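Local coordinates for putative methyltransferase (Emericella variicolor, PDB 7DMB), which probably transfers methyl groups from S-adenosyl-L-methionine, acting in trans in calbistrin biosynthesis, and is captured here with S-adenosyl-L-homocysteine, at residues A80-P85 against K89-L94; G219-P222 against K226-Y229; Y319-V324 against P328-G333. All blocks are in the same frame, centred on the assembly; numbering follows the deposited sequence.

Contact 1: residues A80-P85 against K89-L94; sequences ATCTKP and KYRNWL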
ATOM      1  N   ALA A  80       2.851  30.271  -1.837  1.00 27.22           N
ATOM      2  CA  ALA A  80       4.086  29.630  -1.411  1.00 20.87           C
ATOM      3  C   ALA A  80       5.075  29.504  -2.567  1.00 21.43           C
ATOM      4  O   ALA A  80       4.705  29.454  -3.747  1.00 21.97           O
ATOM      5  CB  ALA A  80       3.806  28.244  -0.822  1.00 21.18           C
ATOM      6  N   THR A  81       6.350  29.432  -2.206  1.00 15.75           N
ATOM      7  CA  THR A  81       7.426  29.202  -3.160  1.00 17.53           C
ATOM      8  C   THR A  81       7.648  27.699  -3.288  1.00 19.20           C
ATOM      9  O   THR A  81       8.278  27.079  -2.428  1.00 17.10           O
ATOM     10  CB  THR A  81       8.701  29.908  -2.713  1.00 18.12           C
ATOM     11  OG1 THR A  81       8.443  31.311  -2.570  1.00 22.32           O
ATOM     12  CG2 THR A  81       9.814  29.690  -3.730  1.00 19.62           C
ATOM     13  N   CYS A  82       7.138  27.111  -4.370  1.00 17.01           N
ATOM     14  CA  CYS A  82       7.423  25.712  -4.697  1.00 18.76           C
ATOM     15  C   CYS A  82       8.873  25.577  -5.141  1.00 21.36           C
ATOM     16  O   CYS A  82       9.238  26.000  -6.245  1.00 24.30           O
ATOM     17  CB  CYS A  82       6.468  25.221  -5.783  1.00 17.51           C
ATOM     18  SG  CYS A  82       4.824  24.937  -5.133  1.00 22.79           S
ATOM     19  N   THR A  83       9.698  24.973  -4.287  1.00 24.30           N
ATOM     20  CA  THR A  83      11.143  24.999  -4.464  1.00 21.28           C
ATOM     21  C   THR A  83      11.678  23.878  -5.338  1.00 21.52           C
ATOM     22  O   THR A  83      12.852  23.924  -5.719  1.00 23.02           O
ATOM     23  CB  THR A  83      11.841  24.937  -3.110  1.00 21.74           C
ATOM     24  OG1 THR A  83      11.313  23.834  -2.367  1.00 21.93           O
ATOM     25  CG2 THR A  83      11.627  26.228  -2.354  1.00 19.20           C
ATOM     26  N   LYS A  84      10.874  22.873  -5.640  1.00 18.92           N
ATOM     27  CA  LYS A  84      11.259  21.780  -6.514  1.00 20.58           C
ATOM     28  C   LYS A  84      10.223  21.655  -7.614  1.00 24.28           C
ATOM     29  O   LYS A  84       9.074  22.065  -7.434  1.00 21.64           O
ATOM     30  CB  LYS A  84      11.371  20.457  -5.743  1.00 17.86           C
ATOM     31  CG  LYS A  84      12.526  20.418  -4.761  1.00 24.99           C
ATOM     32  CD  LYS A  84      12.738  19.014  -4.201  1.00 30.88           C
ATOM     33  CE  LYS A  84      14.113  18.887  -3.557  1.00 38.43           C
ATOM     34  NZ  LYS A  84      15.071  19.890  -4.113  1.00 33.57           N
ATOM     35  N   PRO A  85      10.599  21.100  -8.773  1.00 24.23           N
ATOM     36  CA  PRO A  85       9.605  20.936  -9.847  1.00 26.41           C
ATOM     37  C   PRO A  85       8.403  20.101  -9.438  1.00 21.56           C
ATOM     38  O   PRO A  85       7.281  20.431  -9.832  1.00 22.91           O
ATOM     39  CB  PRO A  85      10.412  20.265 -10.977  1.00 28.54           C
ATOM     40  CG  PRO A  85      11.850  20.579 -10.668  1.00 30.86           C
ATOM     41  CD  PRO A  85      11.932  20.614  -9.171  1.00 26.85           C
ATOM     42  N   LYS A  89       4.202  20.460  -9.603  1.00 21.49           N
ATOM     43  CA  LYS A  89       3.275  19.481 -10.159  1.00 22.33           C
ATOM     44  C   LYS A  89       2.127  19.212  -9.196  1.00 22.97           C
ATOM     45  O   LYS A  89       0.963  19.132  -9.615  1.00 16.87           O
ATOM     46  CB  LYS A  89       4.021  18.188 -10.478  1.00 21.50           C
ATOM     47  CG  LYS A  89       5.202  18.382 -11.441  1.00 27.82           C
ATOM     48  CD  LYS A  89       5.423  17.144 -12.302  1.00 25.70           C
ATOM     49  CE  LYS A  89       6.546  17.368 -13.307  1.00 35.08           C
ATOM     50  NZ  LYS A  89       7.896  17.192 -12.702  1.00 36.98           N
ATOM     51  N   TYR A  90       2.439  19.092  -7.896  1.00 18.17           N
ATOM     52  CA  TYR A  90       1.411  18.837  -6.890  1.00 17.63           C
ATOM     53  C   TYR A  90       0.457  20.019  -6.762  1.00 17.54           C
ATOM     54  O   TYR A  90      -0.768  19.838  -6.732  1.00 17.93           O
ATOM     55  CB  TYR A  90       2.063  18.522  -5.541  1.00 15.37           C
ATOM     56  CG  TYR A  90       1.092  18.178  -4.431  1.00 13.54           C
ATOM     57  CD1 TYR A  90       0.600  16.887  -4.291  1.00 16.56           C
ATOM     58  CD2 TYR A  90       0.678  19.140  -3.512  1.00 12.93           C
ATOM     59  CE1 TYR A  90      -0.284  16.551  -3.264  1.00 12.09           C
ATOM     60  CE2 TYR A  90      -0.198  18.815  -2.479  1.00 14.19           C
ATOM     61  CZ  TYR A  90      -0.679  17.515  -2.359  1.00 14.03           C
ATOM     62  OH  TYR A  90      -1.550  17.171  -1.342  1.00  8.88           O
ATOM     63  N   ARG A  91       1.005  21.237  -6.665  1.00 17.02           N
ATOM     64  CA  ARG A  91       0.174  22.440  -6.658  1.00 15.11           C
ATOM     65  C   ARG A  91      -0.737  22.486  -7.889  1.00 20.02           C
ATOM     66  O   ARG A  91      -1.952  22.693  -7.771  1.00 18.14           O
ATOM     67  CB  ARG A  91       1.054  23.694  -6.588  1.00 16.85           C
ATOM     68  CG  ARG A  91       0.287  25.006  -6.838  1.00 21.90           C
ATOM     69  CD  ARG A  91       1.023  26.276  -6.370  1.00 21.01           C
ATOM     70  NE  ARG A  91       2.203  26.591  -7.175  1.00 24.33           N
ATOM     71  CZ  ARG A  91       3.160  27.442  -6.807  1.00 23.36           C
ATOM     72  NH1 ARG A  91       3.077  28.090  -5.652  1.00 18.02           N
ATOM     73  NH2 ARG A  91       4.207  27.644  -7.602  1.00 27.19           N
ATOM     74  N   ASN A  92      -0.165  22.274  -9.080  1.00 19.42           N
ATOM     75  CA  ASN A  92      -0.964  22.277 -10.305  1.00 19.71           C
ATOM     76  C   ASN A  92      -2.019  21.180 -10.277  1.00 20.04           C
ATOM     77  O   ASN A  92      -3.187  21.422 -10.600  1.00 16.42           O
ATOM     78  CB  ASN A  92      -0.058  22.111 -11.528  1.00 20.04           C
ATOM     79  CG  ASN A  92       0.782  23.348 -11.805  1.00 26.72           C
ATOM     80  OD1 ASN A  92       0.470  24.456 -11.344  1.00 23.59           O
ATOM     81  ND2 ASN A  92       1.855  23.168 -12.567  1.00 25.82           N
ATOM     82  N   TRP A  93      -1.617  19.956  -9.906  1.00 18.35           N
ATOM     83  CA  TRP A  93      -2.582  18.867  -9.771  1.00 17.61           C
ATOM     84  C   TRP A  93      -3.671  19.212  -8.761  1.00 16.86           C
ATOM     85  O   TRP A  93      -4.860  19.000  -9.023  1.00 18.12           O
ATOM     86  CB  TRP A  93      -1.884  17.562  -9.359  1.00 17.56           C
ATOM     87  CG  TRP A  93      -2.894  16.508  -8.991  1.00 16.16           C
ATOM     88  CD1 TRP A  93      -3.636  15.751  -9.854  1.00 17.94           C
ATOM     89  CD2 TRP A  93      -3.318  16.141  -7.673  1.00 15.67           C
ATOM     90  NE1 TRP A  93      -4.477  14.922  -9.156  1.00 18.37           N
ATOM     91  CE2 TRP A  93      -4.308  15.145  -7.815  1.00 18.95           C
ATOM     92  CE3 TRP A  93      -2.956  16.553  -6.390  1.00 17.10           C
ATOM     93  CZ2 TRP A  93      -4.935  14.554  -6.723  1.00 19.62           C
ATOM     94  CZ3 TRP A  93      -3.576  15.950  -5.301  1.00 22.52           C
ATOM     95  CH2 TRP A  93      -4.553  14.966  -5.476  1.00 17.01           C
ATOM     96  N   LEU A  94      -3.290  19.737  -7.595  1.00 17.62           N
ATOM     97  CA  LEU A  94      -4.297  20.011  -6.573  1.00 18.94           C
ATOM     98  C   LEU A  94      -5.271  21.100  -7.021  1.00 14.56           C
ATOM     99  O   LEU A  94      -6.468  20.997  -6.752  1.00 16.41           O
ATOM    100  CB  LEU A  94      -3.635  20.387  -5.245  1.00 18.65           C
ATOM    101  CG  LEU A  94      -4.540  20.140  -4.027  1.00 17.28           C
ATOM    102  CD1 LEU A  94      -5.097  18.754  -4.054  1.00 20.42           C
ATOM    103  CD2 LEU A  94      -3.812  20.383  -2.732  1.00 18.42           C
TER
HETATM  104  O   HOH W   1       6.642  29.001  -6.696  1.00 20.57           O

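Contact 2: residues G219-P222 against K226-Y229; sequences GLNP and KQLY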
ATOM      1  N   GLY A 219      -1.242 -15.499  10.228  1.00 19.83           N
ATOM      2  CA  GLY A 219      -1.534 -16.667   9.421  1.00 22.61           C
ATOM      3  C   GLY A 219      -0.486 -17.751   9.553  1.00 20.50           C
ATOM      4  O   GLY A 219      -0.785 -18.934   9.363  1.00 21.15           O
ATOM      5  N   LEU A 220       0.752 -17.374   9.877  1.00 20.53           N
ATOM      6  CA  LEU A 220       1.819 -18.348  10.037  1.00 20.26           C
ATOM      7  C   LEU A 220       1.919 -18.891  11.456  1.00 18.62           C
ATOM      8  O   LEU A 220       2.664 -19.849  11.677  1.00 19.33           O
ATOM      9  CB  LEU A 220       3.168 -17.740   9.642  1.00 18.98           C
ATOM     10  CG  LEU A 220       3.417 -17.374   8.174  1.00 18.28           C
ATOM     11  CD1 LEU A 220       4.782 -16.713   8.042  1.00 15.45           C
ATOM     12  CD2 LEU A 220       3.298 -18.581   7.249  1.00 18.25           C
ATOM     13  N   ASN A 221       1.215 -18.296  12.417  1.00 20.25           N
ATOM     14  CA  ASN A 221       1.242 -18.733  13.814  1.00 25.02           C
ATOM     15  C   ASN A 221      -0.192 -18.927  14.290  1.00 24.70           C
ATOM     16  O   ASN A 221      -0.728 -18.114  15.054  1.00 25.37           O
ATOM     17  CB  ASN A 221       1.987 -17.730  14.696  1.00 21.61           C
ATOM     18  CG  ASN A 221       3.426 -17.538  14.268  1.00 25.43           C
ATOM     19  OD1 ASN A 221       4.354 -18.044  14.899  1.00 26.21           O
ATOM     20  ND2 ASN A 221       3.623 -16.800  13.172  1.00 25.25           N
ATOM     21  N   PRO A 222      -0.849 -20.002  13.847  1.00 26.27           N
ATOM     22  CA  PRO A 222      -2.266 -20.176  14.201  1.00 34.52           C
ATOM     23  C   PRO A 222      -2.478 -20.504  15.674  1.00 33.00           C
ATOM     24  O   PRO A 222      -3.434 -20.012  16.284  1.00 28.43           O
ATOM     25  CB  PRO A 222      -2.705 -21.324  13.280  1.00 27.50           C
ATOM     26  CG  PRO A 222      -1.473 -22.150  13.119  1.00 28.09           C
ATOM     27  CD  PRO A 222      -0.303 -21.180  13.145  1.00 30.33           C
ATOM     28  N   LYS A 226       2.966 -23.526  17.307  1.00 21.63           N
ATOM     29  CA  LYS A 226       2.915 -23.936  15.905  1.00 24.77           C
ATOM     30  C   LYS A 226       3.350 -22.769  15.032  1.00 22.71           C
ATOM     31  O   LYS A 226       2.712 -21.708  15.042  1.00 25.29           O
ATOM     32  CB  LYS A 226       1.514 -24.433  15.513  1.00 26.21           C
ATOM     33  CG  LYS A 226       1.229 -25.883  15.960  1.00 34.86           C
ATOM     34  CD  LYS A 226       1.616 -26.904  14.885  1.00 34.26           C
ATOM     35  CE  LYS A 226       2.206 -28.190  15.491  1.00 26.25           C
ATOM     36  NZ  LYS A 226       1.968 -29.427  14.678  1.00 16.37           N
ATOM     37  N   GLN A 227       4.437 -22.969  14.286  1.00 17.85           N
ATOM     38  CA  GLN A 227       5.012 -21.964  13.392  1.00 20.14           C
ATOM     39  C   GLN A 227       5.119 -22.574  12.002  1.00 19.98           C
ATOM     40  O   GLN A 227       5.908 -23.501  11.787  1.00 16.71           O
ATOM     41  CB  GLN A 227       6.370 -21.487  13.906  1.00 17.86           C
ATOM     42  CG  GLN A 227       6.253 -20.917  15.333  1.00 20.29           C
ATOM     43  CD  GLN A 227       7.563 -20.377  15.867  1.00 25.88           C
ATOM     44  OE1 GLN A 227       8.531 -20.224  15.120  1.00 30.49           O
ATOM     45  NE2 GLN A 227       7.598 -20.074  17.161  1.00 22.01           N
ATOM     46  N   LEU A 228       4.308 -22.068  11.067  1.00 17.18           N
ATOM     47  CA  LEU A 228       4.164 -22.711   9.762  1.00 17.58           C
ATOM     48  C   LEU A 228       5.173 -22.194   8.743  1.00 17.53           C
ATOM     49  O   LEU A 228       4.880 -22.125   7.547  1.00 19.24           O
ATOM     50  CB  LEU A 228       2.744 -22.532   9.222  1.00 18.74           C
ATOM     51  CG  LEU A 228       1.602 -22.996  10.120  1.00 20.03           C
ATOM     52  CD1 LEU A 228       0.245 -22.826   9.431  1.00 14.41           C
ATOM     53  CD2 LEU A 228       1.835 -24.445  10.543  1.00 20.65           C
ATOM     54  N   TYR A 229       6.366 -21.847   9.206  1.00 14.99           N
ATOM     55  CA  TYR A 229       7.418 -21.354   8.341  1.00 12.52           C
ATOM     56  C   TYR A 229       8.744 -21.754   8.957  1.00 16.26           C
ATOM     57  O   TYR A 229       8.839 -21.948  10.169  1.00 17.39           O
ATOM     58  CB  TYR A 229       7.350 -19.825   8.172  1.00 12.43           C
ATOM     59  CG  TYR A 229       7.550 -19.031   9.454  1.00 16.24           C
ATOM     60  CD1 TYR A 229       8.733 -18.335   9.688  1.00 11.73           C
ATOM     61  CD2 TYR A 229       6.558 -18.986  10.431  1.00 14.68           C
ATOM     62  CE1 TYR A 229       8.921 -17.624  10.858  1.00 12.73           C
ATOM     63  CE2 TYR A 229       6.732 -18.259  11.591  1.00 17.40           C
ATOM     64  CZ  TYR A 229       7.916 -17.584  11.798  1.00 15.16           C
ATOM     65  OH  TYR A 229       8.084 -16.879  12.960  1.00 23.83           O
TER

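Contact 3: residues Y319-V324 against P328-G333; sequences YVDFMV and PGWWLG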
ATOM      1  N   TYR A 319      -7.103   9.964  -2.853  1.00 12.46           N
ATOM      2  CA  TYR A 319      -6.616  10.166  -1.491  1.00 12.94           C
ATOM      3  C   TYR A 319      -5.118   9.906  -1.410  1.00 14.29           C
ATOM      4  O   TYR A 319      -4.390  10.625  -0.717  1.00 17.00           O
ATOM      5  CB  TYR A 319      -7.392   9.278  -0.509  1.00 11.57           C
ATOM      6  CG  TYR A 319      -6.865   9.289   0.923  1.00 15.29           C
ATOM      7  CD1 TYR A 319      -6.903  10.441   1.686  1.00 15.58           C
ATOM      8  CD2 TYR A 319      -6.344   8.132   1.511  1.00 16.72           C
ATOM      9  CE1 TYR A 319      -6.436  10.464   2.979  1.00 12.50           C
ATOM     10  CE2 TYR A 319      -5.867   8.148   2.825  1.00 16.61           C
ATOM     11  CZ  TYR A 319      -5.921   9.316   3.549  1.00 15.22           C
ATOM     12  OH  TYR A 319      -5.452   9.363   4.838  1.00 15.67           O
ATOM     13  N   VAL A 320      -4.629   8.899  -2.137  1.00 15.27           N
ATOM     14  CA  VAL A 320      -3.201   8.594  -2.091  1.00 15.62           C
ATOM     15  C   VAL A 320      -2.403   9.661  -2.836  1.00 17.01           C
ATOM     16  O   VAL A 320      -1.324  10.063  -2.389  1.00 17.04           O
ATOM     17  CB  VAL A 320      -2.930   7.177  -2.632  1.00 12.42           C
ATOM     18  CG1 VAL A 320      -1.506   6.758  -2.312  1.00 11.79           C
ATOM     19  CG2 VAL A 320      -3.893   6.202  -1.973  1.00 11.15           C
ATOM     20  N   ASP A 321      -2.926  10.149  -3.969  1.00 11.34           N
ATOM     21  CA  ASP A 321      -2.303  11.282  -4.643  1.00 14.53           C
ATOM     22  C   ASP A 321      -2.158  12.464  -3.698  1.00 14.70           C
ATOM     23  O   ASP A 321      -1.108  13.113  -3.655  1.00 15.22           O
ATOM     24  CB  ASP A 321      -3.118  11.704  -5.871  1.00 16.66           C
ATOM     25  CG  ASP A 321      -3.347  10.568  -6.830  1.00 16.80           C
ATOM     26  OD1 ASP A 321      -2.722  10.574  -7.907  1.00 20.70           O
ATOM     27  OD2 ASP A 321      -4.144   9.666  -6.496  1.00 17.97           O
ATOM     28  N   PHE A 322      -3.216  12.769  -2.944  1.00 12.82           N
ATOM     29  CA  PHE A 322      -3.138  13.869  -1.990  1.00 15.28           C
ATOM     30  C   PHE A 322      -2.062  13.616  -0.937  1.00 15.61           C
ATOM     31  O   PHE A 322      -1.307  14.530  -0.572  1.00 12.86           O
ATOM     32  CB  PHE A 322      -4.496  14.076  -1.321  1.00 15.40           C
ATOM     33  CG  PHE A 322      -4.474  15.111  -0.245  1.00 16.49           C
ATOM     34  CD1 PHE A 322      -4.682  16.440  -0.559  1.00 15.33           C
ATOM     35  CD2 PHE A 322      -4.213  14.763   1.081  1.00 13.97           C
ATOM     36  CE1 PHE A 322      -4.642  17.410   0.418  1.00 16.97           C
ATOM     37  CE2 PHE A 322      -4.165  15.728   2.055  1.00 14.00           C
ATOM     38  CZ  PHE A 322      -4.386  17.058   1.723  1.00 13.71           C
ATOM     39  N   MET A 323      -1.964  12.376  -0.452  1.00 16.22           N
ATOM     40  CA  MET A 323      -1.165  12.116   0.740  1.00 13.63           C
ATOM     41  C   MET A 323       0.316  12.046   0.428  1.00 12.70           C
ATOM     42  O   MET A 323       1.144  12.443   1.252  1.00 12.52           O
ATOM     43  CB  MET A 323      -1.616  10.808   1.404  1.00 14.92           C
ATOM     44  CG  MET A 323      -2.837  10.960   2.287  1.00 12.48           C
ATOM     45  SD  MET A 323      -2.652  12.224   3.552  1.00 12.53           S
ATOM     46  CE  MET A 323      -1.155  11.652   4.366  1.00  9.92           C
ATOM     47  N   VAL A 324       0.681  11.503  -0.728  1.00 15.75           N
ATOM     48  CA  VAL A 324       2.085  11.271  -1.045  1.00 20.55           C
ATOM     49  C   VAL A 324       2.551  12.057  -2.263  1.00 13.94           C
ATOM     50  O   VAL A 324       3.724  11.970  -2.628  1.00 12.30           O
ATOM     51  CB  VAL A 324       2.370   9.765  -1.225  1.00 19.06           C
ATOM     52  CG1 VAL A 324       1.872   8.983  -0.008  1.00 15.49           C
ATOM     53  CG2 VAL A 324       1.679   9.275  -2.441  1.00 19.27           C
ATOM     54  N   PRO A 328       8.802  13.332  -4.551  1.00 24.27           N
ATOM     55  CA  PRO A 328       9.219  13.302  -5.970  1.00 22.01           C
ATOM     56  C   PRO A 328       8.874  12.003  -6.676  1.00 24.11           C
ATOM     57  O   PRO A 328       8.541  12.013  -7.866  1.00 19.60           O
ATOM     58  CB  PRO A 328      10.745  13.491  -5.907  1.00 23.14           C
ATOM     59  CG  PRO A 328      11.102  13.740  -4.475  1.00 21.08           C
ATOM     60  CD  PRO A 328       9.944  13.365  -3.614  1.00 18.77           C
ATOM     61  N   GLY A 329       8.940  10.880  -5.961  1.00 18.51           N
ATOM     62  CA  GLY A 329       8.669   9.589  -6.556  1.00 22.68           C
ATOM     63  C   GLY A 329       7.251   9.401  -7.062  1.00 24.34           C
ATOM     64  O   GLY A 329       7.026   8.559  -7.933  1.00 25.35           O
ATOM     65  N   TRP A 330       6.281  10.151  -6.532  1.00 25.49           N
ATOM     66  CA  TRP A 330       4.909  10.022  -7.028  1.00 21.57           C
ATOM     67  C   TRP A 330       4.797  10.429  -8.491  1.00 20.09           C
ATOM     68  O   TRP A 330       3.827  10.062  -9.162  1.00 19.41           O
ATOM     69  CB  TRP A 330       3.948  10.862  -6.169  1.00 18.33           C
ATOM     70  CG  TRP A 330       2.493  10.566  -6.420  1.00 19.85           C
ATOM     71  CD1 TRP A 330       1.566  11.387  -7.028  1.00 18.54           C
ATOM     72  CD2 TRP A 330       1.799   9.360  -6.088  1.00 15.82           C
ATOM     73  NE1 TRP A 330       0.346  10.755  -7.077  1.00 19.85           N
ATOM     74  CE2 TRP A 330       0.468   9.509  -6.512  1.00 14.40           C
ATOM     75  CE3 TRP A 330       2.183   8.156  -5.482  1.00 21.30           C
ATOM     76  CZ2 TRP A 330      -0.485   8.504  -6.337  1.00 17.40           C
ATOM     77  CZ3 TRP A 330       1.229   7.154  -5.307  1.00 14.17           C
ATOM     78  CH2 TRP A 330      -0.083   7.336  -5.728  1.00 16.19           C
ATOM     79  N   TRP A 331       5.772  11.168  -9.003  1.00 19.45           N
ATOM     80  CA  TRP A 331       5.711  11.688 -10.352  1.00 23.93           C
ATOM     81  C   TRP A 331       6.559  10.885 -11.328  1.00 24.75           C
ATOM     82  O   TRP A 331       6.602  11.224 -12.512  1.00 26.41           O
ATOM     83  CB  TRP A 331       6.094  13.170 -10.337  1.00 20.76           C
ATOM     84  CG  TRP A 331       5.200  13.865  -9.367  1.00 22.93           C
ATOM     85  CD1 TRP A 331       5.468  14.132  -8.057  1.00 18.78           C
ATOM     86  CD2 TRP A 331       3.854  14.310  -9.602  1.00 23.07           C
ATOM     87  NE1 TRP A 331       4.381  14.737  -7.464  1.00 23.86           N
ATOM     88  CE2 TRP A 331       3.377  14.854  -8.388  1.00 20.43           C
ATOM     89  CE3 TRP A 331       3.012  14.310 -10.721  1.00 21.49           C
ATOM     90  CZ2 TRP A 331       2.103  15.395  -8.262  1.00 20.58           C
ATOM     91  CZ3 TRP A 331       1.741  14.846 -10.592  1.00 22.30           C
ATOM     92  CH2 TRP A 331       1.299  15.381  -9.370  1.00 21.50           C
ATOM     93  N   LEU A 332       7.195   9.812 -10.871  1.00 28.77           N
ATOM     94  CA  LEU A 332       7.767   8.847 -11.795  1.00 30.12           C
ATOM     95  C   LEU A 332       6.654   7.980 -12.385  1.00 28.93           C
ATOM     96  O   LEU A 332       5.538   7.908 -11.855  1.00 27.88           O
ATOM     97  CB  LEU A 332       8.836   7.987 -11.100  1.00 28.80           C
ATOM     98  CG  LEU A 332       8.547   6.900 -10.045  1.00 36.05           C
ATOM     99  CD1 LEU A 332       7.889   5.626 -10.586  1.00 32.70           C
ATOM    100  CD2 LEU A 332       9.841   6.536  -9.326  1.00 35.96           C
ATOM    101  N   GLY A 333       6.970   7.308 -13.493  1.00 27.95           N
ATOM    102  CA  GLY A 333       6.025   6.399 -14.116  1.00 27.25           C
ATOM    103  C   GLY A 333       5.931   6.522 -15.629  1.00 24.93           C
ATOM    104  O   GLY A 333       5.656   5.534 -16.317  1.00 22.09           O
TER
HETATM  105  O   HOH W   2      -1.184  12.877  -8.637  1.00 22.75           O

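Contact 1: residues A80-P85 against K89-L94
Arg91 reaches from the first turns of helix 85-101 to the loop that precedes it, and its guanidinium group makes most of the polar contact. Arg91 NH1 donates to the carbonyl oxygen of Ala80 at 2.9 Å, a bent bond (141° at the hydrogen) whose acceptor lies near the guanidinium plane. The same nitrogen also bonds Leu77 O, near the end of helix 56-79, so one NH1 grips two carbonyls where that helix gives way to the loop. Arg91 NH2 works through a water, 2.9 Å from it, which also accepts from the backbone N of Cys82 at 3.0 Å. Both the direct and the water-borne links lie at the guanidinium edge and hold its rotation. With CG anti to the backbone N (chi1 169°), the chain runs out extended and then bends at chi3, which turns the flat group toward the loop. Arginine suits this place, having several N-H groups and the length to span the gap.

The face of the group is met by sulfur: Cys82 SG sits above the centre of the Arg91 guanidinium, 3.4 Å from CZ, and a small, polarisable atom fits closely there. Lys78 NZ, a like charge, lies close to Arg91 NE.

At the other end the contact is the helix's own: Lys89 N donates to Pro85 O at 3.1 Å, an i to i+4 bond, and the CG of Lys89 rests 3.3 Å from that oxygen. Pro85, lacking an N-H, is well placed in the first turn, right after Lys84 at the N-cap. The whole is a helix-loop-helix connection, with an arginine of the second helix fastening the linker and the end of the first.

Contact 2: residues G219-P222 against K226-Y229
Leu220 and Leu228 are joined by the central bond of this turn: Leu228 N donates to Leu220 O at 2.8 Å, nearly straight (173°) and in the carbonyl plane. The same oxygen is approached by Gln227 CA, and a second CA-H...O contact runs the other way, from Asn221 CA to Lys226 O at 3.5 Å.

Side chains close in round this backbone pairing. The side chains of Leu220 and Tyr229 cross at about a right angle, Leu220 CB lying 3.7 Å from Tyr229 CD2, with Leu220 CD1 equally near that ring atom. A chi1 of 63° sets the Tyr229 ring between its own backbone N and carbonyl carbon, where it meets both Leu220 and Asn221. Pro222 CD packs 4.0 Å from Leu228 CG; a rigid proline ring suits a chain that has just left its helix. The Asn221 amide stands at 67° to the Tyr229 ring, with ND2 3.8 Å from CE2, while its OD1 lies 3.5 Å from Gln227 CG.

Further out, Asn221 ND2 is fixed by Phe217 O, one turn back on helix 211-220. Tyr229 OH bonds the backbone O of Asp253, Gln227 NE2 its carboxylate OD2, and Ile190 and Ile202 pack on Leu220.

Chemically, then, one backbone bond and apolar packing close the link from helix to strand 229-236 in this Rossmann-like methyltransferase fold, while Asn221 ND2, Gln227 NE2 and Tyr229 OH bond neighbouring parts of the chain.

Contact 3: residues Y319-V324 against P328-G333
Asp321 OD1 takes two donors, the indole NE1 of Trp330 at 3.2 Å and a water at 2.9 Å. That water also accepts from Trp330 NE1, at 3.0 Å, so the one indole N-H is shared between Asp321 OD1 and the water. The setting is a helix followed by a loop that folds back: the 3-10 turn 328-331 returns Trp330 to the side of helix 319-324, beside the methyltransferase core.

In keeping with that sharing, the direct bond is bent (141° at the hydrogen). Asp321 OD1 lies in the indole plane, yet the nitrogen comes from above the carboxylate, whose plane is about perpendicular to the ring. An N-H at the edge of a large flat side chain lets tryptophan bond a carboxylate while its face still packs on aliphatic groups.

That face receives Val324, whose CG2 lies over the six-membered ring of Trp330, 3.7 Å from its centroid, a CH-pi contact. With CG1 anti to the carbonyl carbon (chi1 -53°), Val324 CG2 falls between the backbone N and the carbonyl carbon and reaches the indole; the beta-branch gives valine a methyl close to the helix. Pro342 and Cys343 also touch the Trp330 side chain. The side chain of Val324 is about 8 Å from the bound S-adenosyl-L-homocysteine, so the packing is near the S-adenosyl-L-homocysteine pocket. At the far corner of the indole, Val320 CG1 rests 3.7 Å from Trp330 CH2.

From the N terminus the three contacts follow in series, each closing a short loop with three residues between its segments, and none nests in or crosses another. Contact 1 joins the linker after helix 56-79 to helix 85-101. Contact 2 closes the turn from helix 211-220 into strand 229-236 of the central sheet, and contact 3 folds the loop after helix 319-324 back on that helix. Contacts 1 and 3 touch: Tyr90 OH probably bonds Phe322 O, and Trp93 packs on Asp321, joining the N-terminal helices to the segment after strand 306-313. Contact 2 stands apart across the chain's centre, its nearest atoms about 25 Å from contact 3.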